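Local coordinates for chromosomal replication initiator protein DnaA (Thermotoga maritima, PDB 2Z4S) that probably initiates and regulates chromosomal replication, binding the replication origin in its ATP form and oligomerizing there as a right-handed spiral filament, at residues Gly128-Leu133 / Met254-Lys259; Lys194-Leu199 / Ser226-Val231; Phe205-Thr210 / Leu241-Asp246; Leu216-Asn221 / Gln245-Ser250. All coordinates share one frame; numbering follows the deposited sequence.

Contact 1 of 4, residues Gly128-Leu133 / Met254-Lys259; sequences GRYNPL and MGLVAK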
loop_
_atom_site.group_PDB
_atom_site.type_symbol
_atom_site.label_atom_id
_atom_site.label_comp_id
_atom_site.label_asym_id
_atom_site.label_seq_id
_atom_site.Cartn_x
_atom_site.Cartn_y
_atom_site.Cartn_z
ATOM N N GLY A 128 4.286 13.066 12.358
ATOM C CA GLY A 128 4.692 14.457 12.361
ATOM C C GLY A 128 6.190 14.675 12.350
ATOM O O GLY A 128 6.665 15.639 11.755
ATOM N N ARG A 129 6.936 13.787 12.999
ATOM C CA ARG A 129 8.391 13.904 13.064
ATOM C C ARG A 129 9.084 13.845 11.705
ATOM O O ARG A 129 10.193 14.350 11.554
ATOM C CB ARG A 129 8.969 12.824 13.980
ATOM C CG ARG A 129 10.471 12.699 13.904
ATOM C CD ARG A 129 10.988 11.853 15.039
ATOM N NE ARG A 129 10.610 12.435 16.323
ATOM C CZ ARG A 129 10.734 11.823 17.494
ATOM N NH1 ARG A 129 11.231 10.595 17.563
ATOM N NH2 ARG A 129 10.350 12.441 18.598
ATOM N N TYR A 130 8.448 13.224 10.719
ATOM C CA TYR A 130 9.053 13.151 9.399
ATOM C C TYR A 130 7.976 13.330 8.341
ATOM O O TYR A 130 7.415 12.350 7.849
ATOM C CB TYR A 130 9.760 11.807 9.194
ATOM C CG TYR A 130 10.707 11.408 10.311
ATOM C CD1 TYR A 130 10.410 10.328 11.155
ATOM C CD2 TYR A 130 11.892 12.099 10.529
ATOM C CE1 TYR A 130 11.274 9.948 12.185
ATOM C CE2 TYR A 130 12.766 11.724 11.561
ATOM C CZ TYR A 130 12.454 10.650 12.385
ATOM O OH TYR A 130 13.312 10.281 13.403
ATOM N N ASN A 131 7.693 14.582 7.987
ATOM C CA ASN A 131 6.666 14.874 6.998
ATOM C C ASN A 131 7.214 15.353 5.669
ATOM O O ASN A 131 7.889 16.370 5.598
ATOM C CB ASN A 131 5.715 15.925 7.539
ATOM C CG ASN A 131 4.280 15.484 7.470
ATOM O OD1 ASN A 131 3.872 14.805 6.523
ATOM N ND2 ASN A 131 3.496 15.872 8.466
ATOM N N PRO A 132 6.899 14.645 4.584
ATOM C CA PRO A 132 6.068 13.448 4.564
ATOM C C PRO A 132 6.896 12.190 4.293
ATOM O O PRO A 132 8.117 12.230 4.167
ATOM C CB PRO A 132 5.142 13.733 3.405
ATOM C CG PRO A 132 6.144 14.259 2.377
ATOM C CD PRO A 132 7.074 15.167 3.215
ATOM N N LEU A 133 6.203 11.069 4.189
ATOM C CA LEU A 133 6.842 9.803 3.883
ATOM C C LEU A 133 6.377 9.485 2.471
ATOM O O LEU A 133 5.184 9.575 2.169
ATOM C CB LEU A 133 6.369 8.715 4.858
ATOM C CG LEU A 133 6.718 7.251 4.567
ATOM C CD1 LEU A 133 8.197 7.072 4.261
ATOM C CD2 LEU A 133 6.290 6.433 5.763
ATOM N N MET A 254 11.013 16.266 -0.175
ATOM C CA MET A 254 11.362 17.018 1.031
ATOM C C MET A 254 11.196 16.265 2.347
ATOM O O MET A 254 11.117 16.878 3.412
ATOM C CB MET A 254 10.545 18.309 1.106
ATOM C CG MET A 254 9.108 18.102 1.554
ATOM S SD MET A 254 8.331 19.628 2.099
ATOM C CE MET A 254 7.547 20.105 0.607
ATOM N N GLY A 255 11.128 14.946 2.282
ATOM C CA GLY A 255 10.985 14.180 3.503
ATOM C C GLY A 255 11.489 12.778 3.259
ATOM O O GLY A 255 12.263 12.544 2.310
ATOM N N LEU A 256 11.056 11.847 4.111
ATOM C CA LEU A 256 11.438 10.449 3.976
ATOM C C LEU A 256 10.981 9.896 2.634
ATOM O O LEU A 256 9.835 10.082 2.232
ATOM C CB LEU A 256 10.831 9.625 5.103
ATOM C CG LEU A 256 11.613 9.692 6.408
ATOM C CD1 LEU A 256 11.015 8.726 7.424
ATOM C CD2 LEU A 256 13.069 9.344 6.120
ATOM N N VAL A 257 11.892 9.211 1.954
ATOM C CA VAL A 257 11.616 8.631 0.654
ATOM C C VAL A 257 12.138 7.210 0.565
ATOM O O VAL A 257 13.230 6.998 0.059
ATOM C CB VAL A 257 12.293 9.445 -0.436
ATOM C CG1 VAL A 257 12.012 8.845 -1.799
ATOM C CG2 VAL A 257 11.818 10.873 -0.351
ATOM N N ALA A 258 11.360 6.240 1.034
ATOM C CA ALA A 258 11.780 4.841 0.992
ATOM C C ALA A 258 11.416 4.116 -0.308
ATOM O O ALA A 258 10.512 4.522 -1.030
ATOM C CB ALA A 258 11.188 4.104 2.170
ATOM N N LYS A 259 12.130 3.033 -0.597
ATOM C CA LYS A 259 11.893 2.229 -1.801
ATOM C C LYS A 259 11.720 0.726 -1.501
ATOM O O LYS A 259 12.526 0.128 -0.784
ATOM C CB LYS A 259 13.057 2.395 -2.773
ATOM C CG LYS A 259 12.979 1.460 -3.949
ATOM C CD LYS A 259 14.262 1.448 -4.736
ATOM C CE LYS A 259 14.132 0.550 -5.947
ATOM N NZ LYS A 259 15.429 0.333 -6.633
#
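Residues 128-133 lead into strand 133-136, the outermost of four regular strands in the parallel sheet of the AAA+ domain. Residues 254-259 follow helix 246-253 and run alongside that strand, with backbone bonds from Leu256 to Phe134 and from Ala258 to Tyr136. Leu256 has the largest share of the contact, with its CB directed toward 128-133. Its CG is anti to the carbonyl carbon (chi1 -81°), and this sends CD1 to the root of Tyr130, 3.8 Å from Tyr130 CB. The phenol ring is oblique to that methyl group and its far end leads away. The other end of the Leu256 side chain serves Leu133. There Leu133 CD1 touches Leu256 CB at 3.8 Å, since CG of Leu133 stands anti to its backbone N (chi1 169°).

The two backbones are also close. Gly255 CA makes a CH...O contact of 3.5 Å with Pro132 O. A second such contact links Leu133 CA to Leu256 O at 3.4 Å. A beta carbon at Gly255 would run into Pro132 O. Pro132 follows a cis peptide bond. Its CD meets Met254 CG at 3.9 Å, the two side chains crossing at about a right angle.

Further out, the Asn131 amide spans the backbone at the start of strand 229-234, with OD1 taking Ile230 N and ND2 giving to Lys228 O. Phe220 of helix 210-224 packs on both Pro132 and Met254. Arg129 lies against the tyrosine: its CG sits over the centre of one face of the Tyr130 ring, 3.2 Å above the plane.

Contact 2 of 4, residues Lys194-Leu199 / Ser226-Val231; sequences KVDILL and SGKQIV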
loop_
_atom_site.group_PDB
_atom_site.type_symbol
_atom_site.label_atom_id
_atom_site.label_comp_id
_atom_site.label_asym_id
_atom_site.label_seq_id
_atom_site.Cartn_x
_atom_site.Cartn_y
_atom_site.Cartn_z
ATOM N N LYS A 194 -10.431 18.576 8.824
ATOM C CA LYS A 194 -10.680 17.383 9.627
ATOM C C LYS A 194 -9.768 16.156 9.445
ATOM O O LYS A 194 -10.260 15.028 9.350
ATOM C CB LYS A 194 -12.141 16.955 9.440
ATOM C CG LYS A 194 -13.062 18.087 8.982
ATOM C CD LYS A 194 -14.534 17.717 9.089
ATOM C CE LYS A 194 -14.987 17.713 10.547
ATOM N NZ LYS A 194 -16.419 17.328 10.719
ATOM N N VAL A 195 -8.452 16.361 9.397
ATOM C CA VAL A 195 -7.521 15.235 9.270
ATOM C C VAL A 195 -6.218 15.550 9.958
ATOM O O VAL A 195 -5.705 16.659 9.833
ATOM C CB VAL A 195 -7.179 14.871 7.801
ATOM C CG1 VAL A 195 -8.428 14.435 7.073
ATOM C CG2 VAL A 195 -6.506 16.037 7.106
ATOM N N ASP A 196 -5.680 14.568 10.676
ATOM C CA ASP A 196 -4.420 14.747 11.382
ATOM C C ASP A 196 -3.352 14.051 10.580
ATOM O O ASP A 196 -2.229 14.533 10.446
ATOM C CB ASP A 196 -4.533 14.148 12.766
ATOM C CG ASP A 196 -5.836 14.515 13.428
ATOM O OD1 ASP A 196 -6.206 15.712 13.365
ATOM O OD2 ASP A 196 -6.487 13.615 14.004
ATOM N N ILE A 197 -3.712 12.901 10.040
ATOM C CA ILE A 197 -2.792 12.170 9.204
ATOM C C ILE A 197 -3.573 11.791 7.955
ATOM O O ILE A 197 -4.721 11.326 8.035
ATOM C CB ILE A 197 -2.231 10.922 9.908
ATOM C CG1 ILE A 197 -1.306 10.192 8.941
ATOM C CG2 ILE A 197 -3.361 10.039 10.417
ATOM C CD1 ILE A 197 -0.740 8.928 9.490
ATOM N N LEU A 198 -2.949 12.028 6.803
ATOM C CA LEU A 198 -3.540 11.770 5.496
ATOM C C LEU A 198 -2.645 10.774 4.752
ATOM O O LEU A 198 -1.460 11.031 4.531
ATOM C CB LEU A 198 -3.649 13.114 4.752
ATOM C CG LEU A 198 -4.252 13.363 3.362
ATOM C CD1 LEU A 198 -3.155 13.458 2.327
ATOM C CD2 LEU A 198 -5.252 12.286 3.023
ATOM N N LEU A 199 -3.205 9.624 4.390
ATOM C CA LEU A 199 -2.440 8.604 3.684
ATOM C C LEU A 199 -2.980 8.546 2.270
ATOM O O LEU A 199 -4.167 8.307 2.103
ATOM C CB LEU A 199 -2.652 7.253 4.364
ATOM C CG LEU A 199 -2.600 7.274 5.896
ATOM C CD1 LEU A 199 -3.355 6.085 6.447
ATOM C CD2 LEU A 199 -1.158 7.282 6.375
ATOM N N SER A 226 0.768 22.612 9.524
ATOM C CA SER A 226 0.114 22.351 10.802
ATOM C C SER A 226 0.541 21.025 11.447
ATOM O O SER A 226 -0.136 20.504 12.340
ATOM C CB SER A 226 -1.400 22.402 10.623
ATOM O OG SER A 226 -1.746 22.106 9.288
ATOM N N GLY A 227 1.674 20.495 10.983
ATOM C CA GLY A 227 2.217 19.259 11.521
ATOM C C GLY A 227 1.452 17.982 11.236
ATOM O O GLY A 227 1.702 16.964 11.880
ATOM N N LYS A 228 0.524 18.022 10.285
ATOM C CA LYS A 228 -0.260 16.840 9.930
ATOM C C LYS A 228 0.592 15.900 9.076
ATOM O O LYS A 228 1.156 16.328 8.065
ATOM C CB LYS A 228 -1.477 17.257 9.131
ATOM C CG LYS A 228 -2.264 18.372 9.752
ATOM C CD LYS A 228 -3.249 17.871 10.766
ATOM C CE LYS A 228 -4.308 18.933 11.005
ATOM N NZ LYS A 228 -5.526 18.386 11.675
ATOM N N GLN A 229 0.679 14.629 9.466
ATOM C CA GLN A 229 1.487 13.668 8.715
ATOM C C GLN A 229 0.916 13.353 7.335
ATOM O O GLN A 229 -0.281 13.123 7.191
ATOM C CB GLN A 229 1.628 12.364 9.506
ATOM C CG GLN A 229 2.473 11.278 8.812
ATOM C CD GLN A 229 3.944 11.646 8.713
ATOM O OE1 GLN A 229 4.542 12.096 9.695
ATOM N NE2 GLN A 229 4.539 11.444 7.533
ATOM N N ILE A 230 1.782 13.337 6.328
ATOM C CA ILE A 230 1.385 13.036 4.959
ATOM C C ILE A 230 2.159 11.791 4.548
ATOM O O ILE A 230 3.354 11.694 4.836
ATOM C CB ILE A 230 1.835 14.135 3.949
ATOM C CG1 ILE A 230 1.457 15.537 4.429
ATOM C CG2 ILE A 230 1.225 13.865 2.590
ATOM C CD1 ILE A 230 0.045 15.940 4.100
ATOM N N VAL A 231 1.503 10.836 3.893
ATOM C CA VAL A 231 2.214 9.654 3.394
ATOM C C VAL A 231 1.705 9.404 1.973
ATOM O O VAL A 231 0.501 9.356 1.738
ATOM C CB VAL A 231 2.001 8.395 4.288
ATOM C CG1 VAL A 231 2.786 7.233 3.737
ATOM C CG2 VAL A 231 2.474 8.663 5.695
#
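Strands 197-199 and 229-231 run parallel, with axes 4.8 Å apart and only 5° between their directions. Leu198 makes the two best backbone bonds. Its N gives to Gln229 O at 2.9 Å, nearly along the C=O axis. Its O takes Val231 N at 3.0 Å from a similar direction. A weak bond from Gln229 N to Asp196 O starts the ladder.

Side chains alternate between the faces. Ile197, Leu199, Gln229 and Val231 share one face. Ile197, Leu199 and Val231 pack there on helix 143-157 of the nucleotide site. Ile197 and Gln229 lie side by side, CG1 of Ile197 3.7 Å from CB of Gln229. Leu199 and Val231 do the same, with CD2 against CG2 at 3.9 Å. Leu198 and Ile230 occupy the other face, where Leu223 of helix 210-224 touches both. That helix joins the two strands in a beta-alpha-beta crossover. Strand 197-201 ends just before Asp202, a magnesium ligand, as expected of a Walker B strand.

Ahead of the strands Lys228 bends at chi2 (-85°) and reaches across to the other segment. NZ donates to Val195 O, though the place of that oxygen is less sure, and forms a weak salt bridge with Asp196 OD1 at 3.2 Å. The other carboxylate oxygen takes Arg162 N. An alanine here would remove the amine and its links to Val195 O and Asp196 OD1, and would probably weaken the tie between the two segments. Gln229 NE2 donates to Ile230 O at 3.0 Å from above the carbonyl plane. The same amide group reaches Tyr130 O through NE2 and Gly128 N through OE1.

Contact 3 of 4, residues Phe205-Thr210 / Leu241-Asp246; sequences FLIGKT and LSEFQD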
loop_
_atom_site.group_PDB
_atom_site.type_symbol
_atom_site.label_atom_id
_atom_site.label_comp_id
_atom_site.label_asym_id
_atom_site.label_seq_id
_atom_site.Cartn_x
_atom_site.Cartn_y
_atom_site.Cartn_z
ATOM N N PHE A 205 -1.766 7.980 -10.460
ATOM C CA PHE A 205 -3.060 8.157 -11.085
ATOM C C PHE A 205 -3.256 9.610 -11.457
ATOM O O PHE A 205 -4.092 9.928 -12.287
ATOM C CB PHE A 205 -4.163 7.734 -10.129
ATOM C CG PHE A 205 -5.512 7.730 -10.747
ATOM C CD1 PHE A 205 -5.871 6.730 -11.640
ATOM C CD2 PHE A 205 -6.428 8.735 -10.455
ATOM C CE1 PHE A 205 -7.134 6.724 -12.236
ATOM C CE2 PHE A 205 -7.693 8.745 -11.045
ATOM C CZ PHE A 205 -8.047 7.734 -11.938
ATOM N N LEU A 206 -2.475 10.483 -10.829
ATOM C CA LEU A 206 -2.546 11.913 -11.068
ATOM C C LEU A 206 -1.657 12.404 -12.210
ATOM O O LEU A 206 -1.529 13.608 -12.436
ATOM C CB LEU A 206 -2.221 12.663 -9.778
ATOM C CG LEU A 206 -3.418 12.788 -8.833
ATOM C CD1 LEU A 206 -4.121 11.445 -8.699
ATOM C CD2 LEU A 206 -2.962 13.308 -7.491
ATOM N N ILE A 207 -1.039 11.475 -12.929
ATOM C CA ILE A 207 -0.205 11.838 -14.067
ATOM C C ILE A 207 -1.107 12.484 -15.120
ATOM O O ILE A 207 -2.114 11.905 -15.534
ATOM C CB ILE A 207 0.453 10.600 -14.676
ATOM C CG1 ILE A 207 1.368 9.959 -13.644
ATOM C CG2 ILE A 207 1.242 10.976 -15.906
ATOM C CD1 ILE A 207 1.918 8.635 -14.086
ATOM N N GLY A 208 -0.745 13.688 -15.550
ATOM C CA GLY A 208 -1.554 14.378 -16.537
ATOM C C GLY A 208 -2.657 15.176 -15.866
ATOM O O GLY A 208 -2.972 16.286 -16.275
ATOM N N LYS A 209 -3.237 14.615 -14.816
ATOM C CA LYS A 209 -4.305 15.285 -14.094
ATOM C C LYS A 209 -3.802 16.547 -13.387
ATOM O O LYS A 209 -3.984 16.683 -12.178
ATOM C CB LYS A 209 -4.890 14.319 -13.064
ATOM C CG LYS A 209 -4.968 12.888 -13.557
ATOM C CD LYS A 209 -6.029 12.698 -14.627
ATOM C CE LYS A 209 -5.889 11.336 -15.300
ATOM N NZ LYS A 209 -6.977 11.038 -16.272
ATOM N N THR A 210 -3.188 17.471 -14.129
ATOM C CA THR A 210 -2.658 18.699 -13.513
ATOM C C THR A 210 -3.708 19.499 -12.748
ATOM O O THR A 210 -3.365 20.317 -11.888
ATOM C CB THR A 210 -1.956 19.645 -14.545
ATOM O OG1 THR A 210 -2.810 19.852 -15.677
ATOM C CG2 THR A 210 -0.614 19.051 -14.998
ATOM N N LEU A 241 8.134 10.505 -12.129
ATOM C CA LEU A 241 6.704 10.718 -12.337
ATOM C C LEU A 241 6.431 11.668 -13.516
ATOM O O LEU A 241 6.516 12.897 -13.382
ATOM C CB LEU A 241 6.051 11.294 -11.079
ATOM C CG LEU A 241 5.540 10.362 -9.984
ATOM C CD1 LEU A 241 4.756 11.176 -8.972
ATOM C CD2 LEU A 241 4.651 9.293 -10.576
ATOM N N SER A 242 6.083 11.090 -14.664
ATOM C CA SER A 242 5.793 11.862 -15.872
ATOM C C SER A 242 4.599 12.799 -15.678
ATOM O O SER A 242 3.679 12.495 -14.910
ATOM C CB SER A 242 5.485 10.924 -17.042
ATOM O OG SER A 242 4.090 10.705 -17.163
ATOM N N GLU A 243 4.621 13.927 -16.394
ATOM C CA GLU A 243 3.555 14.930 -16.343
ATOM C C GLU A 243 3.195 15.299 -14.907
ATOM O O GLU A 243 2.050 15.145 -14.472
ATOM C CB GLU A 243 2.313 14.424 -17.094
ATOM C CG GLU A 243 2.585 14.107 -18.557
ATOM C CD GLU A 243 1.348 13.668 -19.325
ATOM O OE1 GLU A 243 0.363 14.431 -19.364
ATOM O OE2 GLU A 243 1.364 12.560 -19.902
ATOM N N PHE A 244 4.184 15.796 -14.177
ATOM C CA PHE A 244 3.966 16.172 -12.792
ATOM C C PHE A 244 4.575 17.526 -12.415
ATOM O O PHE A 244 5.764 17.782 -12.635
ATOM C CB PHE A 244 4.522 15.078 -11.866
ATOM C CG PHE A 244 3.464 14.341 -11.093
ATOM C CD1 PHE A 244 2.666 13.389 -11.712
ATOM C CD2 PHE A 244 3.244 14.630 -9.749
ATOM C CE1 PHE A 244 1.662 12.738 -11.004
ATOM C CE2 PHE A 244 2.247 13.989 -9.034
ATOM C CZ PHE A 244 1.453 13.043 -9.659
ATOM N N GLN A 245 3.750 18.387 -11.833
ATOM C CA GLN A 245 4.203 19.700 -11.402
ATOM C C GLN A 245 5.424 19.597 -10.478
ATOM O O GLN A 245 5.330 19.088 -9.366
ATOM C CB GLN A 245 3.057 20.430 -10.691
ATOM C CG GLN A 245 1.920 20.817 -11.625
ATOM C CD GLN A 245 0.665 21.278 -10.894
ATOM O OE1 GLN A 245 0.737 21.984 -9.887
ATOM N NE2 GLN A 245 -0.500 20.889 -11.416
ATOM N N ASP A 246 6.567 20.079 -10.952
ATOM C CA ASP A 246 7.806 20.061 -10.181
ATOM C C ASP A 246 7.608 20.506 -8.738
ATOM O O ASP A 246 8.304 20.042 -7.837
ATOM C CB ASP A 246 8.836 20.988 -10.822
ATOM C CG ASP A 246 9.031 20.715 -12.294
ATOM O OD1 ASP A 246 9.562 19.634 -12.627
ATOM O OD2 ASP A 246 8.648 21.579 -13.117
#
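Two loops of the AAA+ alpha/beta fold meet here, each following a neighbouring strand of the parallel sheet and leading into a helix. Residues 205-210 lead into helix 210-224. The loop 241-246 leads into helix 246-253.

The tight part surrounds the Phe244 ring. Its CZ meets Leu206 CB at 3.7 Å. Its CE1 touches Ile207 CG1 at 3.8 Å, the two side chains crossing at about a right angle. Ile207 N lies at the ring edge, near its plane. Leu241 CD1 lies over the centre of one ring face, and helix 246-253 adds Val249 and Phe252. An alanine here in place of Phe244 would remove the ring that Leu206 CB and Ile207 CG1 touch, and would probably loosen the packing of the two loops.

The outer side is looser and more polar. Ser242, Glu243 and Thr210 are exposed there. Gly208 N gives a weak but straight bond to Glu243 O, 3.3 Å long at 177°. Gln213 of helix 210-224 also ties the loops, its NE2 donating to both Leu206 O and Glu243 O. Glu243 extends beyond CG along the glycine, and its OE1 comes within 3.4 Å of Gly208 CA.

Contact 4 of 4, residues Leu216-Asn221 / Gln245-Ser250; sequences LFHTFN and QDRLVS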
loop_
_atom_site.group_PDB
_atom_site.type_symbol
_atom_site.label_atom_id
_atom_site.label_comp_id
_atom_site.label_asym_id
_atom_site.label_seq_id
_atom_site.Cartn_x
_atom_site.Cartn_y
_atom_site.Cartn_z
ATOM N N LEU A 216 -4.071 19.155 -4.882
ATOM C CA LEU A 216 -3.347 18.282 -3.964
ATOM C C LEU A 216 -2.212 19.107 -3.390
ATOM O O LEU A 216 -1.985 19.111 -2.176
ATOM C CB LEU A 216 -2.768 17.071 -4.705
ATOM C CG LEU A 216 -2.631 15.727 -3.979
ATOM C CD1 LEU A 216 -1.630 14.883 -4.727
ATOM C CD2 LEU A 216 -2.176 15.918 -2.565
ATOM N N PHE A 217 -1.518 19.808 -4.284
ATOM C CA PHE A 217 -0.397 20.673 -3.922
ATOM C C PHE A 217 -0.653 21.540 -2.686
ATOM O O PHE A 217 0.140 21.536 -1.745
ATOM C CB PHE A 217 -0.039 21.586 -5.095
ATOM C CG PHE A 217 1.090 22.525 -4.799
ATOM C CD1 PHE A 217 2.402 22.066 -4.770
ATOM C CD2 PHE A 217 0.840 23.855 -4.496
ATOM C CE1 PHE A 217 3.452 22.922 -4.437
ATOM C CE2 PHE A 217 1.879 24.715 -4.161
ATOM C CZ PHE A 217 3.189 24.245 -4.131
ATOM N N HIS A 218 -1.745 22.297 -2.686
ATOM C CA HIS A 218 -2.052 23.149 -1.538
ATOM C C HIS A 218 -2.475 22.332 -0.314
ATOM O O HIS A 218 -2.048 22.622 0.812
ATOM C CB HIS A 218 -3.142 24.165 -1.899
ATOM C CG HIS A 218 -2.729 25.131 -2.967
ATOM N ND1 HIS A 218 -1.605 25.922 -2.860
ATOM C CD2 HIS A 218 -3.269 25.407 -4.179
ATOM C CE1 HIS A 218 -1.467 26.639 -3.962
ATOM N NE2 HIS A 218 -2.463 26.344 -4.778
ATOM N N THR A 219 -3.312 21.317 -0.543
ATOM C CA THR A 219 -3.779 20.441 0.530
ATOM C C THR A 219 -2.531 20.004 1.279
ATOM O O THR A 219 -2.482 20.009 2.513
ATOM C CB THR A 219 -4.473 19.183 -0.022
ATOM O OG1 THR A 219 -5.397 19.548 -1.055
ATOM C CG2 THR A 219 -5.233 18.489 1.084
ATOM N N PHE A 220 -1.514 19.641 0.504
ATOM C CA PHE A 220 -0.244 19.215 1.052
ATOM C C PHE A 220 0.292 20.306 1.954
ATOM O O PHE A 220 0.443 20.116 3.161
ATOM C CB PHE A 220 0.760 18.968 -0.072
ATOM C CG PHE A 220 2.104 18.467 0.398
ATOM C CD1 PHE A 220 2.421 17.116 0.330
ATOM C CD2 PHE A 220 3.063 19.352 0.878
ATOM C CE1 PHE A 220 3.672 16.660 0.727
ATOM C CE2 PHE A 220 4.316 18.903 1.279
ATOM C CZ PHE A 220 4.622 17.558 1.202
ATOM N N ASN A 221 0.564 21.458 1.352
ATOM C CA ASN A 221 1.129 22.591 2.072
ATOM C C ASN A 221 0.394 23.020 3.333
ATOM O O ASN A 221 1.021 23.422 4.310
ATOM C CB ASN A 221 1.282 23.774 1.119
ATOM C CG ASN A 221 2.288 23.497 0.025
ATOM O OD1 ASN A 221 3.400 23.042 0.299
ATOM N ND2 ASN A 221 1.913 23.771 -1.219
ATOM N N GLN A 245 3.750 18.387 -11.833
ATOM C CA GLN A 245 4.203 19.700 -11.402
ATOM C C GLN A 245 5.424 19.597 -10.478
ATOM O O GLN A 245 5.330 19.088 -9.366
ATOM C CB GLN A 245 3.057 20.430 -10.691
ATOM C CG GLN A 245 1.920 20.817 -11.625
ATOM C CD GLN A 245 0.665 21.278 -10.894
ATOM O OE1 GLN A 245 0.737 21.984 -9.887
ATOM N NE2 GLN A 245 -0.500 20.889 -11.416
ATOM N N ASP A 246 6.567 20.079 -10.952
ATOM C CA ASP A 246 7.806 20.061 -10.181
ATOM C C ASP A 246 7.608 20.506 -8.738
ATOM O O ASP A 246 8.304 20.042 -7.837
ATOM C CB ASP A 246 8.836 20.988 -10.822
ATOM C CG ASP A 246 9.031 20.715 -12.294
ATOM O OD1 ASP A 246 9.562 19.634 -12.627
ATOM O OD2 ASP A 246 8.648 21.579 -13.117
ATOM N N ARG A 247 6.679 21.424 -8.512
ATOM C CA ARG A 247 6.448 21.898 -7.158
ATOM C C ARG A 247 5.870 20.801 -6.285
ATOM O O ARG A 247 6.126 20.764 -5.084
ATOM C CB ARG A 247 5.523 23.112 -7.160
ATOM C CG ARG A 247 4.279 22.946 -7.988
ATOM C CD ARG A 247 3.368 24.139 -7.791
ATOM N NE ARG A 247 2.071 23.918 -8.415
ATOM C CZ ARG A 247 1.012 24.691 -8.219
ATOM N NH1 ARG A 247 1.106 25.741 -7.415
ATOM N NH2 ARG A 247 -0.138 24.402 -8.813
ATOM N N LEU A 248 5.083 19.916 -6.889
ATOM C CA LEU A 248 4.511 18.794 -6.161
ATOM C C LEU A 248 5.646 17.807 -5.921
ATOM O O LEU A 248 5.948 17.449 -4.781
ATOM C CB LEU A 248 3.437 18.111 -6.988
ATOM C CG LEU A 248 2.049 18.106 -6.369
ATOM C CD1 LEU A 248 1.214 17.066 -7.102
ATOM C CD2 LEU A 248 2.114 17.796 -4.882
ATOM N N VAL A 249 6.269 17.375 -7.016
ATOM C CA VAL A 249 7.390 16.444 -6.966
ATOM C C VAL A 249 8.424 16.904 -5.938
ATOM O O VAL A 249 9.084 16.095 -5.294
ATOM C CB VAL A 249 8.069 16.340 -8.338
ATOM C CG1 VAL A 249 9.125 15.255 -8.314
ATOM C CG2 VAL A 249 7.028 16.063 -9.405
ATOM N N SER A 250 8.565 18.212 -5.790
ATOM C CA SER A 250 9.504 18.759 -4.829
ATOM C C SER A 250 8.954 18.561 -3.405
ATOM O O SER A 250 9.714 18.462 -2.432
ATOM C CB SER A 250 9.726 20.240 -5.119
ATOM O OG SER A 250 8.496 20.937 -5.053
#
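Gln245 OE1 is gripped by two donors, both from Arg247. NE and NH2 each reach it at 2.8 Å, so the guanidinium holds this one oxygen side-on. NE approaches in the carbonyl plane of the glutamine, whereas NH2 comes from above that plane. OE1 itself lies nearly in the guanidinium plane, which fixes the turn of that group. On the same side chain NE2 of Gln245 donates to Thr214 OG1 of helix 210-224.

Held this way, the guanidinium lies flat on Phe217. Their centres are 4.1 Å apart and the planes are 23° from parallel, a stack with cation-pi character. Arg247 CD sits over the same face and makes a CH-pi contact, 3.6 Å from the ring centroid. Arg247 is extended from CG to NE and passes across the ring, while its CB meets Phe217 CE1 at 3.4 Å. Phe217 points its ring across because CG is anti to the backbone N (chi1 179°). Asn221 ND2 lies over the opposite face, offset from the ring centre.

Leu248 fills in deeper. Its CD2 touches Phe217 CA at 3.9 Å, and its CD1 faces Leu216 CD1 at 4.3 Å. The segment axes approach to 10.1 Å and cross at 35°. Gln245 stands at the N-cap position of helix 246-253. This is a helix-helix packing of the AAA+ alpha/beta fold, with an arginine-aromatic stack on its more exposed side and leucines beneath.

Overall arrangement
All four contacts belong to the AAA+ ATPase core. Contacts 1 and 2 adjoin, with centres about 12 Å apart, and meet through Asn131 at the start of the sheet strands. Contact 4 lies about 14 Å from each of them, centre to centre; Phe220 of its helix touches both. The centres of contacts 3 and 4 are about 11 Å apart, and the two share Gln245 and Asp246, where a loop turns into a helix. Contacts 1 and 3 do not touch. Contact 2 runs toward the nucleotide site: the Leu199 side chain is about 11 Å from the magnesium ion and that of Val231 about 12 Å from ADP. Contact 4 lies away from the annotated sites.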